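Local coordinates for putative ArsC family related protein (Bacteroides fragilis, PDB 3GKX), which is of unknown function but belongs to the ArsC family, which includes arsenate reductases, at the interface of chains A and B. Numbering follows the deposited sequence. Chains: chain A/B, Putative ArsC family related protein.

Contact 1: the interface of chains A and B. Residues chain A 54-56; chain B 54-56.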
ATOM      1  N   GLY A  54      -2.753  -5.439   2.505  1.00 22.79           N
ATOM      2  CA  GLY A  54      -2.824  -3.970   2.628  1.00 21.93           C
ATOM      3  C   GLY A  54      -1.965  -3.207   1.623  1.00 20.95           C
ATOM      4  O   GLY A  54      -1.764  -2.006   1.748  1.00 21.53           O
ATOM      5  N   LEU A  55      -1.459  -3.907   0.623  1.00 20.08           N
ATOM      6  CA  LEU A  55      -0.657  -3.299  -0.416  1.00 19.89           C
ATOM      7  C   LEU A  55      -1.518  -2.983  -1.647  1.00 19.48           C
ATOM      8  O   LEU A  55      -2.562  -3.622  -1.834  1.00 20.37           O
ATOM      9  CB  LEU A  55       0.451  -4.273  -0.799  1.00 18.82           C
ATOM     10  CG  LEU A  55       1.506  -4.588   0.261  1.00 22.36           C
ATOM     11  CD1 LEU A  55       2.616  -5.426  -0.353  1.00 20.96           C
ATOM     12  CD2 LEU A  55       2.103  -3.315   0.929  1.00 19.24           C
ATOM     13  N   PRO A  56      -1.107  -2.008  -2.487  1.00 18.86           N
ATOM     14  CA  PRO A  56      -1.770  -1.889  -3.787  1.00 19.13           C
ATOM     15  C   PRO A  56      -1.574  -3.147  -4.651  1.00 19.69           C
ATOM     16  O   PRO A  56      -0.530  -3.803  -4.528  1.00 18.95           O
ATOM     17  CB  PRO A  56      -1.056  -0.698  -4.459  1.00 19.25           C
ATOM     18  CG  PRO A  56       0.137  -0.407  -3.632  1.00 19.12           C
ATOM     19  CD  PRO A  56      -0.076  -0.972  -2.284  1.00 18.58           C
TER
ATOM     20  N   GLY B  54       3.323   3.528   0.825  1.00 16.40           N
ATOM     21  CA  GLY B  54       3.159   2.073   0.694  1.00 16.67           C
ATOM     22  C   GLY B  54       1.702   1.585   0.615  1.00 17.66           C
ATOM     23  O   GLY B  54       1.449   0.348   0.578  1.00 15.87           O
ATOM     24  N   LEU B  55       0.749   2.538   0.544  1.00 17.64           N
ATOM     25  CA  LEU B  55      -0.673   2.198   0.585  1.00 18.41           C
ATOM     26  C   LEU B  55      -1.390   2.276  -0.758  1.00 19.13           C
ATOM     27  O   LEU B  55      -0.946   3.029  -1.619  1.00 18.74           O
ATOM     28  CB  LEU B  55      -1.410   3.138   1.503  1.00 17.68           C
ATOM     29  CG  LEU B  55      -1.118   3.192   2.982  1.00 18.77           C
ATOM     30  CD1 LEU B  55      -1.892   4.399   3.516  1.00 14.62           C
ATOM     31  CD2 LEU B  55      -1.543   1.872   3.649  1.00 18.10           C
ATOM     32  N   PRO B  56      -2.527   1.509  -0.924  1.00 19.21           N
ATOM     33  CA  PRO B  56      -3.381   1.674  -2.084  1.00 18.96           C
ATOM     34  C   PRO B  56      -3.922   3.100  -2.221  1.00 19.52           C
ATOM     35  O   PRO B  56      -4.129   3.821  -1.232  1.00 18.91           O
ATOM     36  CB  PRO B  56      -4.541   0.658  -1.833  1.00 19.91           C
ATOM     37  CG  PRO B  56      -3.978  -0.348  -0.893  1.00 18.76           C
ATOM     38  CD  PRO B  56      -3.034   0.447  -0.027  1.00 18.61           C
TER
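The loops 54-56 of the two chains, each joining helix 43-53 to the 3-10 helix 57-60, lie face to face across the two-fold of this ArsC family pair, with A:Gly54 and A:Pro56 meeting B:Pro56 and B:Gly54. Whether this pairing persists in solution cannot be told from the structure alone. Each glycine carbonyl points towards the other chain, and the opposing proline CD approaches its oxygen well off the C=O direction. The carbonyl oxygen O of A:Gly54 lies 3.3 Å from the ring methylene CD of B:Pro56, and the twin contact, from O of B:Gly54 to CD of A:Pro56, measures 3.5 Å. CD is bonded to the amide nitrogen, so its hydrogens may carry some positive charge and make these approaches mildly favourable. Both glycines have positive phi, 68° in chain A, common for glycine at a helix end, which probably allows the turn that brings the carbonyl to the boundary.

The two proline rings lie face over face, nearly parallel, each also reaching over the other chain's Leu55-Pro56 peptide, while the side chains themselves run at about a right angle. From chain B the ring tip makes the approach: CG of B:Pro56 is 3.7 Å from the backbone N of A:Pro56 and equally near the carbonyl C of A:Leu55. From chain A it is CD of A:Pro56 that comes to 3.7 Å from the N of B:Pro56. The rings are puckered in opposite senses, so the halves match only approximately. One leucine branch joins the contact: with chi1 at -66°, CG lies opposite the carbonyl carbon and beside the backbone N, which puts CD2 of A:Leu55 3.7 Å from O of B:Gly54.

Contact 2: the interface of chains A and B. Residues chain A 55-56, 82; chain B 56, 58.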
ATOM      1  N   LEU A  55      -1.459  -3.907   0.623  1.00 20.08           N
ATOM      2  CA  LEU A  55      -0.657  -3.299  -0.416  1.00 19.89           C
ATOM      3  C   LEU A  55      -1.518  -2.983  -1.647  1.00 19.48           C
ATOM      4  O   LEU A  55      -2.562  -3.622  -1.834  1.00 20.37           O
ATOM      5  CB  LEU A  55       0.451  -4.273  -0.799  1.00 18.82           C
ATOM      6  CG  LEU A  55       1.506  -4.588   0.261  1.00 22.36           C
ATOM      7  CD1 LEU A  55       2.616  -5.426  -0.353  1.00 20.96           C
ATOM      8  CD2 LEU A  55       2.103  -3.315   0.929  1.00 19.24           C
ATOM      9  N   PRO A  56      -1.107  -2.008  -2.487  1.00 18.86           N
ATOM     10  CA  PRO A  56      -1.770  -1.889  -3.787  1.00 19.13           C
ATOM     11  C   PRO A  56      -1.574  -3.147  -4.651  1.00 19.69           C
ATOM     12  O   PRO A  56      -0.530  -3.803  -4.528  1.00 18.95           O
ATOM     13  CB  PRO A  56      -1.056  -0.698  -4.459  1.00 19.25           C
ATOM     14  CG  PRO A  56       0.137  -0.407  -3.632  1.00 19.12           C
ATOM     15  CD  PRO A  56      -0.076  -0.972  -2.284  1.00 18.58           C
ATOM     16  N   GLU A  82      -7.959  -2.136 -10.870  1.00 24.66           N
ATOM     17  CA  GLU A  82      -7.604  -3.269  -9.996  1.00 26.34           C
ATOM     18  C   GLU A  82      -7.996  -4.624 -10.587  1.00 25.94           C
ATOM     19  O   GLU A  82      -7.180  -5.551 -10.610  1.00 26.83           O
ATOM     20  CB  GLU A  82      -8.195  -3.109  -8.587  1.00 26.22           C
ATOM     21  CG  GLU A  82      -7.248  -2.393  -7.687  1.00 30.48           C
ATOM     22  CD  GLU A  82      -7.774  -2.182  -6.264  1.00 37.96           C
ATOM     23  OE1 GLU A  82      -8.929  -2.617  -5.971  1.00 39.87           O
ATOM     24  OE2 GLU A  82      -7.010  -1.569  -5.444  1.00 37.05           O
TER
ATOM     25  N   PRO B  56      -2.527   1.509  -0.924  1.00 19.21           N
ATOM     26  CA  PRO B  56      -3.381   1.674  -2.084  1.00 18.96           C
ATOM     27  C   PRO B  56      -3.922   3.100  -2.221  1.00 19.52           C
ATOM     28  O   PRO B  56      -4.129   3.821  -1.232  1.00 18.91           O
ATOM     29  CB  PRO B  56      -4.541   0.658  -1.833  1.00 19.91           C
ATOM     30  CG  PRO B  56      -3.978  -0.348  -0.893  1.00 18.76           C
ATOM     31  CD  PRO B  56      -3.034   0.447  -0.027  1.00 18.61           C
ATOM     32  N   LYS B  58      -6.751   4.114  -3.051  1.00 23.04           N
ATOM     33  CA  LYS B  58      -8.057   4.291  -2.378  1.00 23.78           C
ATOM     34  C   LYS B  58      -7.957   4.683  -0.898  1.00 23.29           C
ATOM     35  O   LYS B  58      -8.851   5.354  -0.395  1.00 22.43           O
ATOM     36  CB  LYS B  58      -8.996   3.100  -2.607  1.00 24.45           C
ATOM     37  CG  LYS B  58      -8.412   1.768  -2.274  1.00 25.71           C
ATOM     38  CD  LYS B  58      -9.397   0.692  -2.641  1.00 27.49           C
ATOM     39  CE  LYS B  58      -8.884  -0.677  -2.244  1.00 26.15           C
ATOM     40  NZ  LYS B  58      -7.517  -0.903  -2.693  1.00 25.19           N
TER
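B:Lys58 and A:Glu82 form a salt bridge across the interface, linking the 3-10 helix 57-60 of chain B to the first turn of helix 82-89 in chain A. The ammonium nitrogen NZ of B:Lys58 donates a hydrogen bond of 2.9 Å to the carboxylate oxygen OE2 of A:Glu82. OE2 accepts through its syn lone pair, on the side of OE1, but the grip is one-sided, because OE1 of A:Glu82 remains 4.0 Å from NZ of B:Lys58. The bridge can therefore be described as monodentate. Placed at the start of a helix, the glutamate may gain a little from the helix dipole, which would favour its charged form.

The two side chains cross at about a right angle. A:Glu82 is extended beyond CG, with chi2 at 179°, and carries its carboxylate straight out towards the partner. B:Lys58 takes a less direct course. Its CG is lodged between the backbone N and the carbonyl carbon (chi1 53°), the chain then runs straight through CD to CE, and a bend at the last torsion, chi4 -49°, turns the ammonium group back towards its own B:Pro56. NZ of B:Lys58 thus comes to 3.5 Å from CB of B:Pro56, and the charged tip sits beside a ring edge within the same chain.

Apolar packing forms the other side of the patch, where the ring of B:Pro56 faces the A:Leu55-A:Pro56 segment. This proline lies alongside the ionic pair; its CB edge is turned to the lysine tip and one face to the loop of chain A. Besides the bonded nitrogen, the lysine brings its last methylene near the carboxylate: CE of B:Lys58 lies 3.8 Å from OE2 of A:Glu82.

Contacts 1 and 2 adjoin, the centres of their C-alpha atoms lying about 5 Å apart, and they share A:Leu55, A:Pro56 and B:Pro56. Contact 1 is the loop-to-loop meeting near the two-fold; contact 2 extends it outward to the helix 82-89 of one chain and the 3-10 helix 57-60 of the other. B:Pro56 belongs to both, so apolar packing at the loops passes directly into an ionic link. Because the interface is symmetric, contact 2 has a twin, so in the deposited pair the central loops are flanked by such links on both sides; the structure alone does not show whether this dimer is biological.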